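Local coordinates for glutathione S-transferase (Bombyx mori, PDB 5ZFG), which metabolises the insecticide diazinon and probably transfers glutathione to electrophilic compounds, as members of the glutathione transferase superfamily do, at residues A7-G11 with A204-I208; P55-D59 with I70-I74; I110-M115 with T169-F175; V132-L136 with F175-Y180; L163-M168 with W186-F190. Where two conformers were deposited one is given. Residues are numbered along the deposited sequence.

Near the N terminus, the loop after strand 3-7 opens contact 1, which closes only at the last modelled helix, 195-208, and joins the thioredoxin-like domain to the helical domain. The other four contacts nest within this long loop. Contact 2 closes first: it is local to the N-terminal domain, packs helix 67-78 on strand 56-59, and lies in series with those that follow. Contacts 3, 4 and 5 cross one another along the chain and tie helices 89-114, 126-146, 160-172 and 181-193 together. Contacts 3 and 4 share Phe175, contacts 3 and 5 share helix 160-172, and Met205 of contact 1 packs on Met168 of contact 5 and Glu171 of contact 3.

Contact 1: residues A7-G11 with A204-I208; sequences AVSDG and AMKEI
The methyl group of Ala204 lies against the backbone of Ser9 and Asp10, with Ala204 CB 3.4 Å from Ser9 O and 4.0 Å from Asp10 CA. Here the two segments come nearest, the CA atoms of Asp10 and Ala204 being 4.6 Å apart. Residues 204-208 end helix 195-208, while Val8 to Gly11 make a type I beta turn after strand 3-7, and Gly11 takes the N-cap position of helix 12-23. Glu207 (chi1 m, chi2 t) points toward the 7-11 loop, so that its OE1 accepts a hydrogen bond of 2.7 Å from Ser9 OG (chi1 p) and lies 3.6 Å from Asp10 CB. Ile208 (m, t) reaches back with CD1 3.7 Å from Asp10 O, and a water donates to Glu207 OE1 at 2.9 Å and, weakly, to Asp10 OD2 at 3.2 Å. The contact is a domain interface: in glutathione transferases the loop following the first strand borders the glutathione site, and here the last modelled helix abuts it. Asp10 OD2 and Glu207 OE1 are only 4.5 Å apart, and the hydrogen bonds donated by the Ser9 hydroxyl and the bridging water probably ease the repulsion between these carboxylates.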
# COMPACT_ATOMS: atom_id res chain seq x y z
N ALA B 7 -13.87 -9.30 -9.94
CA ALA B 7 -14.17 -8.92 -8.56
C ALA B 7 -14.92 -10.05 -7.87
O ALA B 7 -15.39 -10.99 -8.52
CB ALA B 7 -15.01 -7.63 -8.52
N VAL B 8 -15.05 -9.96 -6.54
CA VAL B 8 -15.86 -10.89 -5.76
C VAL B 8 -16.88 -10.10 -4.96
O VAL B 8 -16.59 -9.02 -4.44
CB VAL B 8 -14.98 -11.80 -4.87
CG1 VAL B 8 -14.36 -11.04 -3.69
CG2 VAL B 8 -15.77 -13.01 -4.39
N SER B 9 -18.09 -10.66 -4.84
CA SER B 9 -19.26 -9.94 -4.34
C SER B 9 -19.17 -9.54 -2.88
O SER B 9 -19.89 -8.63 -2.46
CB SER B 9 -20.51 -10.81 -4.54
OG SER B 9 -20.40 -11.99 -3.76
N ASP B 10 -18.33 -10.20 -2.08
CA ASP B 10 -18.26 -9.92 -0.66
C ASP B 10 -16.89 -9.40 -0.23
O ASP B 10 -16.57 -9.42 0.96
CB ASP B 10 -18.64 -11.17 0.14
CG ASP B 10 -17.75 -12.37 -0.15
OD1 ASP B 10 -16.85 -12.28 -1.03
OD2 ASP B 10 -17.95 -13.41 0.50
N GLY B 11 -16.07 -8.94 -1.17
CA GLY B 11 -14.70 -8.57 -0.86
C GLY B 11 -14.48 -7.07 -0.85
O GLY B 11 -14.63 -6.39 -1.86
N ALA B 204 -22.86 -6.40 -0.09
CA ALA B 204 -21.85 -7.29 0.48
C ALA B 204 -22.10 -7.53 1.96
O ALA B 204 -21.93 -8.65 2.44
CB ALA B 204 -20.45 -6.71 0.27
N MET B 205 -22.48 -6.48 2.70
CA MET B 205 -22.71 -6.63 4.14
C MET B 205 -23.74 -7.71 4.41
O MET B 205 -23.55 -8.54 5.32
CB MET B 205 -23.15 -5.31 4.77
CG MET B 205 -23.26 -5.36 6.31
SD MET B 205 -23.67 -3.74 7.01
CE MET B 205 -25.43 -3.66 6.66
N LYS B 206 -24.82 -7.73 3.63
CA LYS B 206 -25.84 -8.77 3.82
C LYS B 206 -25.29 -10.16 3.52
O LYS B 206 -25.71 -11.13 4.15
CB LYS B 206 -27.07 -8.47 2.96
CG LYS B 206 -27.80 -7.17 3.29
CD LYS B 206 -28.36 -7.14 4.71
CE LYS B 206 -29.13 -8.42 5.08
NZ LYS B 206 -30.19 -8.77 4.08
N GLU B 207 -24.37 -10.27 2.56
CA GLU B 207 -23.73 -11.57 2.32
C GLU B 207 -22.84 -11.96 3.49
O GLU B 207 -22.90 -13.09 3.97
CB GLU B 207 -22.92 -11.53 1.02
CG GLU B 207 -23.77 -11.53 -0.22
CD GLU B 207 -22.94 -11.69 -1.49
OE1 GLU B 207 -21.77 -12.12 -1.40
OE2 GLU B 207 -23.46 -11.38 -2.58
N ILE B 208 -22.00 -11.03 3.95
CA ILE B 208 -21.12 -11.29 5.08
C ILE B 208 -21.93 -11.62 6.33
O ILE B 208 -21.49 -12.41 7.18
CB ILE B 208 -20.18 -10.09 5.28
CG1 ILE B 208 -19.28 -9.95 4.05
CG2 ILE B 208 -19.36 -10.21 6.57
CD1 ILE B 208 -18.51 -8.65 4.00
O HOH W 1 -20.53 -14.72 -0.96

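Contact 2: residues P55-D59 with I70-I74; sequences PVLDD and ILQYI
At the apolar centre Leu57 (t, p) points from strand 56-59 at helix 67-78, its CD2 lying 4.1 Å from Ile70 CG2, 3.8 Å from Tyr73 CD2 and 3.7 Å from Ile74 CD1. The axes of 56-59 and 70-74 run in the same sense at 28° and approach to 10.4 Å, with the CA atoms of Leu57 and Ile70 7.1 Å apart. Further out, Ile70 (m, t) extends CD1 to 4.2 Å from Pro55 CG. The cis peptide before Pro55 is a hallmark of the thioredoxin fold, and the pairing belongs to its C-terminal beta-beta-alpha part, strands 56-59 and 62-65 followed by helix 67-78; in glutathione transferases the loop carrying this cis-proline adjoins the glutathione site. At the polar edge Tyr73 (chi1 t) lays its ring edge beside Leu57 and gives a 2.6 Å hydrogen bond from OH to Asp59 OD2. Tyr78 is a second hydroxyl partner of OD2, and Ala93 of the second subunit packs on Tyr73. This is consistent with a buried carboxylate stabilised by phenol hydrogen bonds within an otherwise apolar interface.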
# COMPACT_ATOMS: atom_id res chain seq x y z
N PRO B 55 -9.37 -7.92 -6.39
CA PRO B 55 -9.69 -7.80 -7.82
C PRO B 55 -8.50 -7.67 -8.77
O PRO B 55 -7.35 -7.47 -8.35
CB PRO B 55 -10.54 -6.53 -7.86
CG PRO B 55 -9.89 -5.65 -6.83
CD PRO B 55 -9.54 -6.62 -5.70
N VAL B 56 -8.79 -7.73 -10.07
CA VAL B 56 -7.83 -7.34 -11.11
C VAL B 56 -8.60 -6.61 -12.20
O VAL B 56 -9.74 -6.96 -12.51
CB VAL B 56 -7.03 -8.55 -11.65
CG1 VAL B 56 -7.93 -9.60 -12.32
CG2 VAL B 56 -5.91 -8.09 -12.59
N LEU B 57 -7.99 -5.56 -12.74
CA LEU B 57 -8.56 -4.75 -13.81
C LEU B 57 -7.91 -5.11 -15.14
O LEU B 57 -6.70 -5.30 -15.22
CB LEU B 57 -8.34 -3.26 -13.52
CG LEU B 57 -9.02 -2.23 -14.42
CD1 LEU B 57 -10.50 -2.08 -14.06
CD2 LEU B 57 -8.29 -0.88 -14.31
N ASP B 58 -8.73 -5.20 -16.19
CA ASP B 58 -8.25 -5.34 -17.55
C ASP B 58 -8.71 -4.12 -18.34
O ASP B 58 -9.90 -3.98 -18.65
CB ASP B 58 -8.76 -6.64 -18.18
CG ASP B 58 -8.43 -6.75 -19.67
OD1 ASP B 58 -7.73 -5.87 -20.22
OD2 ASP B 58 -8.88 -7.73 -20.30
N ASP B 59 -7.77 -3.22 -18.64
CA ASP B 59 -8.04 -2.00 -19.40
C ASP B 59 -7.41 -2.19 -20.77
O ASP B 59 -6.23 -1.91 -20.98
CB ASP B 59 -7.50 -0.75 -18.70
CG ASP B 59 -8.06 0.54 -19.30
OD1 ASP B 59 -8.87 0.45 -20.27
OD2 ASP B 59 -7.72 1.64 -18.83
N ILE B 70 -5.25 0.23 -8.39
CA ILE B 70 -6.37 0.36 -9.34
C ILE B 70 -7.13 1.65 -9.08
O ILE B 70 -7.46 2.39 -10.02
CB ILE B 70 -7.30 -0.87 -9.26
CG1 ILE B 70 -6.56 -2.15 -9.68
CG2 ILE B 70 -8.54 -0.64 -10.18
CD1 ILE B 70 -7.37 -3.42 -9.38
N LEU B 71 -7.41 1.96 -7.80
CA LEU B 71 -8.09 3.20 -7.46
C LEU B 71 -7.32 4.42 -7.97
O LEU B 71 -7.89 5.35 -8.56
CB LEU B 71 -8.28 3.30 -5.94
CG LEU B 71 -9.26 2.32 -5.28
CD1 LEU B 71 -9.21 2.43 -3.77
CD2 LEU B 71 -10.67 2.60 -5.79
N GLN B 72 -6.01 4.43 -7.75
CA GLN B 72 -5.19 5.56 -8.21
C GLN B 72 -5.19 5.67 -9.73
O GLN B 72 -5.26 6.77 -10.29
CB GLN B 72 -3.77 5.39 -7.65
CG GLN B 72 -3.76 5.54 -6.12
CD GLN B 72 -2.53 4.93 -5.46
OE1 GLN B 72 -1.97 3.95 -5.94
NE2 GLN B 72 -2.12 5.51 -4.32
N TYR B 73 -5.16 4.52 -10.42
CA TYR B 73 -5.06 4.52 -11.88
C TYR B 73 -6.35 5.02 -12.52
O TYR B 73 -6.31 5.81 -13.46
CB TYR B 73 -4.72 3.12 -12.36
CG TYR B 73 -4.90 2.91 -13.87
CD1 TYR B 73 -4.01 3.49 -14.76
CD2 TYR B 73 -5.94 2.15 -14.36
CE1 TYR B 73 -4.16 3.31 -16.13
CE2 TYR B 73 -6.10 1.96 -15.73
CZ TYR B 73 -5.20 2.55 -16.60
OH TYR B 73 -5.33 2.37 -17.96
N ILE B 74 -7.50 4.56 -12.01
CA ILE B 74 -8.77 5.00 -12.58
C ILE B 74 -8.90 6.52 -12.51
O ILE B 74 -9.35 7.17 -13.47
CB ILE B 74 -9.93 4.28 -11.86
CG1 ILE B 74 -9.96 2.80 -12.25
CG2 ILE B 74 -11.26 4.96 -12.20
CD1 ILE B 74 -9.46 2.51 -13.62

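Contact 3: residues I110-M115 with T169-F175; sequences ISAYTM and TLEAIDF
Ile110 (m, t), on the last turns of helix 89-114, begins the contact: its CG2 sits 3.3 Å from Thr169 OG1 and its CD1 3.8 Å from Leu170 CD1. Three residues on, Tyr113 (chi1 t) carries its ring over toward 169-175, CE2 lying 4.2 Å from Ile173 CD1 and 4.0 Å from Phe175 CE2. Thr114 (p), facing the other helix at the nearest backbone approach, 6.4 Å from CA to CA of Thr169, places CG2 3.6 Å from Leu170 CD2 and 3.7 Å from Ile173 CD1. Met115 then leaves helical geometry, its CE 4.3 Å from Thr169 CB. Opposite, helix 160-172 ends in a Schellman motif: Asp174 has positive phi, Phe175 N hydrogen-bonds to Leu170 O at 3.0 Å and Asp174 N to Glu171 O at 3.0 Å. The contact thus joins two helix ends of the all-helical C-terminal domain. Thr114 OG1 lies 3.2 Å from Thr169 OG1 and 3.1 Å from Ile110 O, and its proton could go to either; Thr169 OG1 hydrogen-bonds to Ser166 O. A few hydroxyls thus sit within apolar packing.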
# COMPACT_ATOMS: atom_id res chain seq x y z
N ILE B 110 -8.79 -5.29 11.41
CA ILE B 110 -10.24 -5.45 11.52
C ILE B 110 -10.67 -6.78 10.91
O ILE B 110 -11.39 -7.56 11.54
CB ILE B 110 -10.97 -4.25 10.91
CG1 ILE B 110 -10.90 -3.07 11.88
CG2 ILE B 110 -12.44 -4.60 10.58
CD1 ILE B 110 -11.39 -1.76 11.31
N SER B 111 -10.18 -7.09 9.70
CA SER B 111 -10.64 -8.29 9.01
C SER B 111 -10.15 -9.55 9.70
O SER B 111 -10.85 -10.56 9.67
CB SER B 111 -10.19 -8.28 7.55
OG SER B 111 -8.79 -8.49 7.47
N ALA B 112 -8.97 -9.51 10.34
CA ALA B 112 -8.53 -10.68 11.10
C ALA B 112 -9.54 -11.03 12.18
O ALA B 112 -9.76 -12.21 12.48
CB ALA B 112 -7.15 -10.42 11.71
N TYR B 113 -10.20 -10.02 12.74
CA TYR B 113 -11.18 -10.28 13.77
C TYR B 113 -12.57 -10.56 13.20
O TYR B 113 -13.22 -11.54 13.61
CB TYR B 113 -11.24 -9.08 14.71
CG TYR B 113 -12.07 -9.31 15.94
CD1 TYR B 113 -11.52 -9.92 17.06
CD2 TYR B 113 -13.41 -8.91 15.98
CE1 TYR B 113 -12.28 -10.11 18.20
CE2 TYR B 113 -14.17 -9.11 17.12
CZ TYR B 113 -13.60 -9.71 18.22
OH TYR B 113 -14.34 -9.92 19.36
N THR B 114 -13.05 -9.72 12.28
CA THR B 114 -14.39 -9.92 11.74
C THR B 114 -14.48 -11.15 10.84
O THR B 114 -15.59 -11.54 10.48
CB THR B 114 -14.88 -8.66 10.99
OG1 THR B 114 -13.97 -8.30 9.96
CG2 THR B 114 -15.03 -7.48 11.95
N MET B 115 -13.36 -11.80 10.51
CA MET B 115 -13.35 -13.08 9.81
C MET B 115 -12.86 -14.21 10.72
O MET B 115 -12.22 -13.98 11.75
CB MET B 115 -12.47 -13.03 8.56
CG MET B 115 -12.69 -11.82 7.66
SD MET B 115 -14.19 -11.85 6.66
CE MET B 115 -15.02 -10.36 7.18
N THR B 169 -17.39 -4.17 7.68
CA THR B 169 -17.32 -5.52 8.21
C THR B 169 -17.52 -5.55 9.72
O THR B 169 -17.94 -6.59 10.26
CB THR B 169 -16.00 -6.21 7.86
OG1 THR B 169 -14.93 -5.61 8.61
CG2 THR B 169 -15.72 -6.14 6.35
N LEU B 170 -17.24 -4.45 10.42
CA LEU B 170 -17.61 -4.37 11.83
C LEU B 170 -19.12 -4.32 11.98
O LEU B 170 -19.70 -5.04 12.81
CB LEU B 170 -16.95 -3.16 12.49
CG LEU B 170 -15.42 -3.24 12.57
CD1 LEU B 170 -14.82 -1.87 12.87
CD2 LEU B 170 -14.97 -4.26 13.62
N GLU B 171 -19.79 -3.50 11.17
CA GLU B 171 -21.25 -3.49 11.24
C GLU B 171 -21.83 -4.86 10.91
O GLU B 171 -22.84 -5.27 11.50
CB GLU B 171 -21.85 -2.42 10.31
CG GLU B 171 -23.38 -2.34 10.46
CD GLU B 171 -24.06 -1.32 9.55
OE1 GLU B 171 -23.37 -0.58 8.81
OE2 GLU B 171 -25.31 -1.26 9.57
N ALA B 172 -21.20 -5.59 9.99
CA ALA B 172 -21.72 -6.89 9.58
C ALA B 172 -21.78 -7.87 10.73
O ALA B 172 -22.62 -8.78 10.72
CB ALA B 172 -20.86 -7.47 8.45
N ILE B 173 -20.91 -7.73 11.72
CA ILE B 173 -20.91 -8.62 12.88
C ILE B 173 -21.52 -7.96 14.11
O ILE B 173 -21.36 -8.47 15.23
CB ILE B 173 -19.50 -9.16 13.18
CG1 ILE B 173 -18.56 -8.04 13.64
CG2 ILE B 173 -18.93 -9.89 11.97
CD1 ILE B 173 -17.46 -8.54 14.57
N ASP B 174 -22.21 -6.83 13.93
CA ASP B 174 -22.87 -6.09 15.01
C ASP B 174 -21.86 -5.61 16.06
O ASP B 174 -22.18 -5.53 17.25
CB ASP B 174 -23.97 -6.93 15.67
CG ASP B 174 -24.96 -6.08 16.45
OD1 ASP B 174 -25.45 -5.08 15.90
OD2 ASP B 174 -25.24 -6.43 17.61
N PHE B 175 -20.65 -5.28 15.61
CA PHE B 175 -19.63 -4.70 16.46
C PHE B 175 -19.98 -3.25 16.74
O PHE B 175 -20.10 -2.45 15.81
CB PHE B 175 -18.27 -4.81 15.76
CG PHE B 175 -17.08 -4.51 16.64
CD1 PHE B 175 -16.80 -3.21 17.05
CD2 PHE B 175 -16.22 -5.54 17.03
CE1 PHE B 175 -15.70 -2.93 17.84
CE2 PHE B 175 -15.12 -5.27 17.83
CZ PHE B 175 -14.86 -3.97 18.24

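Contact 4: residues V132-L136 with F175-Y180; sequences VHISL and FDFSKY
Within the all-helical C-terminal domain of the glutathione transferase fold, the connection between helices 160-172 and 181-193 wraps against one side of helix 126-146. It contains an Asx turn, Asp176 OD1 accepting from Ser178 N at 2.9 Å and from Ser178 OG at 2.6 Å, and then a type I beta turn from Phe177 to Tyr180; Tyr180 takes the N-cap position of helix 181-193. The backbones are closest at Leu136 and Tyr180, 7.1 Å between CA atoms. Three helix side chains supply the bumps. Val132 (t) pushes CG1 to 3.7 Å from Phe175 CZ, the tip of a ring that also packs on Tyr113 and Leu170. Leu136 (m, t) fills the hollow lined by Phe175, Phe177 and Tyr180: its CD1 is 4.1 Å from Phe175 CE1 and 4.1 Å from Phe177 CB, and its CB rests almost squarely over the Tyr180 ring, 3.6 Å from the centroid, in a CH-pi contact. Phe177 (p) turns its ring away, into the space beside Thr167 and Tyr187. His133 (m) fits among Phe175, Lys179 and Tyr180, its CE1 3.7 Å from Lys179 CE; its ring and that of Phe175 meet obliquely, with centroids 5.5 Å apart. His133, Phe175 and Tyr180 form an aromatic cluster, in which His133 ND1 and Tyr180 OH share a hydrogen bond of 2.8 Å.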
# COMPACT_ATOMS: atom_id res chain seq x y z
N VAL B 132 -8.40 -4.49 17.00
CA VAL B 132 -9.50 -3.76 16.37
C VAL B 132 -9.64 -2.38 17.00
O VAL B 132 -9.74 -1.36 16.31
CB VAL B 132 -10.82 -4.55 16.47
CG1 VAL B 132 -11.97 -3.67 16.01
CG2 VAL B 132 -10.75 -5.83 15.65
N HIS B 133 -9.62 -2.33 18.33
CA HIS B 133 -9.80 -1.05 19.00
C HIS B 133 -8.63 -0.11 18.74
O HIS B 133 -8.82 1.11 18.65
CB HIS B 133 -10.05 -1.26 20.50
CG HIS B 133 -11.46 -1.66 20.81
ND1 HIS B 133 -12.51 -0.78 20.72
CD2 HIS B 133 -11.99 -2.86 21.17
CE1 HIS B 133 -13.63 -1.41 21.03
NE2 HIS B 133 -13.34 -2.67 21.31
N ILE B 134 -7.41 -0.64 18.61
CA ILE B 134 -6.27 0.22 18.30
C ILE B 134 -6.42 0.83 16.91
O ILE B 134 -6.14 2.02 16.70
CB ILE B 134 -4.95 -0.56 18.46
CG1 ILE B 134 -4.68 -0.80 19.95
CG2 ILE B 134 -3.80 0.21 17.85
CD1 ILE B 134 -3.86 -2.03 20.24
N SER B 135 -6.90 0.04 15.93
CA SER B 135 -7.09 0.56 14.58
C SER B 135 -8.16 1.64 14.55
O SER B 135 -8.00 2.68 13.89
CB SER B 135 -7.47 -0.57 13.62
OG SER B 135 -6.43 -1.52 13.51
N LEU B 136 -9.30 1.39 15.22
CA LEU B 136 -10.32 2.42 15.34
C LEU B 136 -9.76 3.66 16.03
O LEU B 136 -10.02 4.78 15.59
CB LEU B 136 -11.52 1.86 16.11
CG LEU B 136 -12.27 0.76 15.36
CD1 LEU B 136 -13.17 -0.04 16.29
CD2 LEU B 136 -13.06 1.36 14.21
N PHE B 175 -20.65 -5.28 15.61
CA PHE B 175 -19.63 -4.70 16.46
C PHE B 175 -19.98 -3.25 16.74
O PHE B 175 -20.10 -2.45 15.81
CB PHE B 175 -18.27 -4.81 15.76
CG PHE B 175 -17.08 -4.51 16.64
CD1 PHE B 175 -16.80 -3.21 17.05
CD2 PHE B 175 -16.22 -5.54 17.03
CE1 PHE B 175 -15.70 -2.93 17.84
CE2 PHE B 175 -15.12 -5.27 17.83
CZ PHE B 175 -14.86 -3.97 18.24
N ASP B 176 -20.14 -2.90 18.02
CA ASP B 176 -20.45 -1.52 18.38
C ASP B 176 -19.17 -0.69 18.38
O ASP B 176 -18.25 -0.95 19.16
CB ASP B 176 -21.12 -1.47 19.76
CG ASP B 176 -21.28 -0.05 20.29
OD1 ASP B 176 -21.44 0.91 19.50
OD2 ASP B 176 -21.25 0.11 21.52
N PHE B 177 -19.11 0.30 17.50
CA PHE B 177 -17.98 1.22 17.46
C PHE B 177 -18.44 2.66 17.64
O PHE B 177 -17.76 3.60 17.24
CB PHE B 177 -17.14 1.06 16.17
CG PHE B 177 -17.93 1.12 14.87
CD1 PHE B 177 -18.00 2.31 14.15
CD2 PHE B 177 -18.52 -0.02 14.33
CE1 PHE B 177 -18.69 2.37 12.93
CE2 PHE B 177 -19.22 0.03 13.12
CZ PHE B 177 -19.30 1.22 12.41
N SER B 178 -19.61 2.85 18.28
CA SER B 178 -20.18 4.19 18.42
C SER B 178 -19.36 5.07 19.36
O SER B 178 -19.45 6.30 19.25
CB SER B 178 -21.63 4.11 18.91
OG SER B 178 -21.71 3.41 20.14
N LYS B 179 -18.58 4.48 20.26
CA LYS B 179 -17.72 5.29 21.11
C LYS B 179 -16.66 6.04 20.31
O LYS B 179 -16.12 7.04 20.81
CB LYS B 179 -17.06 4.42 22.19
CG LYS B 179 -15.93 3.53 21.71
CD LYS B 179 -14.97 3.18 22.85
CE LYS B 179 -14.40 1.78 22.73
NZ LYS B 179 -13.81 1.29 24.02
N TYR B 180 -16.38 5.61 19.08
CA TYR B 180 -15.49 6.33 18.17
C TYR B 180 -16.33 7.37 17.43
O TYR B 180 -16.79 7.15 16.31
CB TYR B 180 -14.77 5.36 17.24
CG TYR B 180 -13.93 4.40 18.04
CD1 TYR B 180 -12.66 4.77 18.49
CD2 TYR B 180 -14.41 3.14 18.39
CE1 TYR B 180 -11.89 3.91 19.24
CE2 TYR B 180 -13.64 2.27 19.16
CZ TYR B 180 -12.38 2.67 19.58
OH TYR B 180 -11.59 1.83 20.33

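Contact 5: residues L163-M168 with W186-F190; sequences LINSTM and WYNDF
Trp186 (chi1 t) points the edge of its indole at helix 160-172: CH2 is 3.7 Å from Leu163 CB and CZ3 3.7 Å from Thr167 OG1, while one face receives Ile164 CD1, 3.7 Å from the centroid of the six-membered ring. Its NE1 hydrogen-bonds to Asp160 OD1. Tyr187 (t) stands nearest in backbone terms, its CA 6.5 Å from that of Ile164. Thr167 CG2 sits over its ring, 4.0 Å from the centroid, and Tyr187 OH, 3.3 Å from Met168 CA, hydrogen-bonds to Glu171 OE1. Phe190 (t), one turn after Trp186, offers a face to Ile164 CG1, 4.1 Å from the ring centroid. Ile164 (m, m) is therefore wedged among three aromatic rings, with CH-pi contacts to Trp186 and Phe190 and its CD1 3.9 Å from Tyr187 CD1. Thr167 OG1 donates a 2.8 Å hydrogen bond to Leu163 O. No hydrogen bond links the segments. The axes of 163-168 and 186-190 cross at -104° with a closest approach of 10.7 Å, a steep, wholly buried crossing in the core of the all-helical C-terminal domain of the glutathione transferase fold.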
# COMPACT_ATOMS: atom_id res chain seq x y z
N LEU B 163 -11.59 2.41 3.60
CA LEU B 163 -11.88 2.50 5.03
C LEU B 163 -13.36 2.26 5.31
O LEU B 163 -13.71 1.63 6.31
CB LEU B 163 -11.43 3.86 5.57
CG LEU B 163 -9.91 4.14 5.46
CD1 LEU B 163 -9.60 5.62 5.64
CD2 LEU B 163 -9.17 3.29 6.48
N ILE B 164 -14.23 2.75 4.42
CA ILE B 164 -15.67 2.49 4.59
C ILE B 164 -15.93 1.00 4.59
O ILE B 164 -16.61 0.46 5.48
CB ILE B 164 -16.48 3.20 3.49
CG1 ILE B 164 -16.62 4.70 3.78
CG2 ILE B 164 -17.86 2.50 3.36
CD1 ILE B 164 -17.49 5.02 4.99
N ASN B 165 -15.38 0.29 3.61
CA ASN B 165 -15.65 -1.13 3.48
C ASN B 165 -14.96 -1.97 4.55
O ASN B 165 -15.47 -3.03 4.92
CB ASN B 165 -15.27 -1.56 2.07
CG ASN B 165 -16.22 -0.99 1.04
OD1 ASN B 165 -17.44 -1.16 1.18
ND2 ASN B 165 -15.70 -0.30 0.04
N SER B 166 -13.82 -1.52 5.09
CA SER B 166 -13.29 -2.17 6.28
C SER B 166 -14.25 -2.01 7.46
O SER B 166 -14.57 -2.97 8.16
CB SER B 166 -11.91 -1.60 6.62
OG SER B 166 -10.96 -1.87 5.59
N THR B 167 -14.73 -0.78 7.67
CA THR B 167 -15.64 -0.50 8.78
C THR B 167 -16.97 -1.22 8.61
O THR B 167 -17.59 -1.64 9.60
CB THR B 167 -15.87 1.02 8.88
OG1 THR B 167 -14.59 1.69 8.92
CG2 THR B 167 -16.67 1.36 10.14
N MET B 168 -17.41 -1.39 7.36
CA MET B 168 -18.63 -2.13 7.08
C MET B 168 -18.58 -3.54 7.65
O MET B 168 -19.61 -4.07 8.10
CB MET B 168 -18.89 -2.14 5.57
CG MET B 168 -20.04 -3.07 5.13
SD MET B 168 -19.52 -4.79 4.90
CE MET B 168 -18.62 -4.59 3.35
N TRP B 186 -18.76 9.84 10.45
CA TRP B 186 -18.27 9.75 9.08
C TRP B 186 -18.90 8.57 8.34
O TRP B 186 -19.38 8.72 7.20
CB TRP B 186 -16.74 9.63 9.11
CG TRP B 186 -16.09 8.95 7.92
CD1 TRP B 186 -15.80 9.51 6.72
CD2 TRP B 186 -15.62 7.60 7.87
NE1 TRP B 186 -15.18 8.58 5.90
CE2 TRP B 186 -15.06 7.40 6.59
CE3 TRP B 186 -15.61 6.53 8.77
CZ2 TRP B 186 -14.49 6.20 6.19
CZ3 TRP B 186 -15.07 5.32 8.37
CH2 TRP B 186 -14.51 5.17 7.09
N TYR B 187 -18.92 7.41 8.98
CA TYR B 187 -19.45 6.20 8.36
C TYR B 187 -20.94 6.35 8.05
O TYR B 187 -21.40 6.03 6.95
CB TYR B 187 -19.20 5.02 9.31
CG TYR B 187 -19.69 3.67 8.87
CD1 TYR B 187 -19.01 2.92 7.90
CD2 TYR B 187 -20.81 3.11 9.45
CE1 TYR B 187 -19.46 1.65 7.54
CE2 TYR B 187 -21.26 1.87 9.09
CZ TYR B 187 -20.60 1.14 8.14
OH TYR B 187 -21.08 -0.10 7.81
N ASN B 188 -21.70 6.87 9.01
CA ASN B 188 -23.14 7.01 8.78
C ASN B 188 -23.47 8.18 7.85
O ASN B 188 -24.42 8.08 7.07
CB ASN B 188 -23.87 7.15 10.12
CG ASN B 188 -24.00 5.81 10.82
OD1 ASN B 188 -24.80 4.97 10.41
ND2 ASN B 188 -23.19 5.60 11.86
N ASP B 189 -22.70 9.27 7.90
CA ASP B 189 -22.89 10.34 6.93
C ASP B 189 -22.64 9.85 5.51
O ASP B 189 -23.28 10.34 4.56
CB ASP B 189 -21.95 11.52 7.22
CG ASP B 189 -22.43 12.39 8.38
OD1 ASP B 189 -23.50 12.12 8.96
OD2 ASP B 189 -21.69 13.34 8.71
N PHE B 190 -21.71 8.91 5.33
CA PHE B 190 -21.45 8.38 3.99
C PHE B 190 -22.70 7.72 3.41
O PHE B 190 -23.03 7.94 2.24
CB PHE B 190 -20.28 7.39 4.04
CG PHE B 190 -20.01 6.70 2.74
CD1 PHE B 190 -19.25 7.31 1.75
CD2 PHE B 190 -20.52 5.42 2.50
CE1 PHE B 190 -19.00 6.66 0.53
CE2 PHE B 190 -20.28 4.78 1.29
CZ PHE B 190 -19.52 5.40 0.31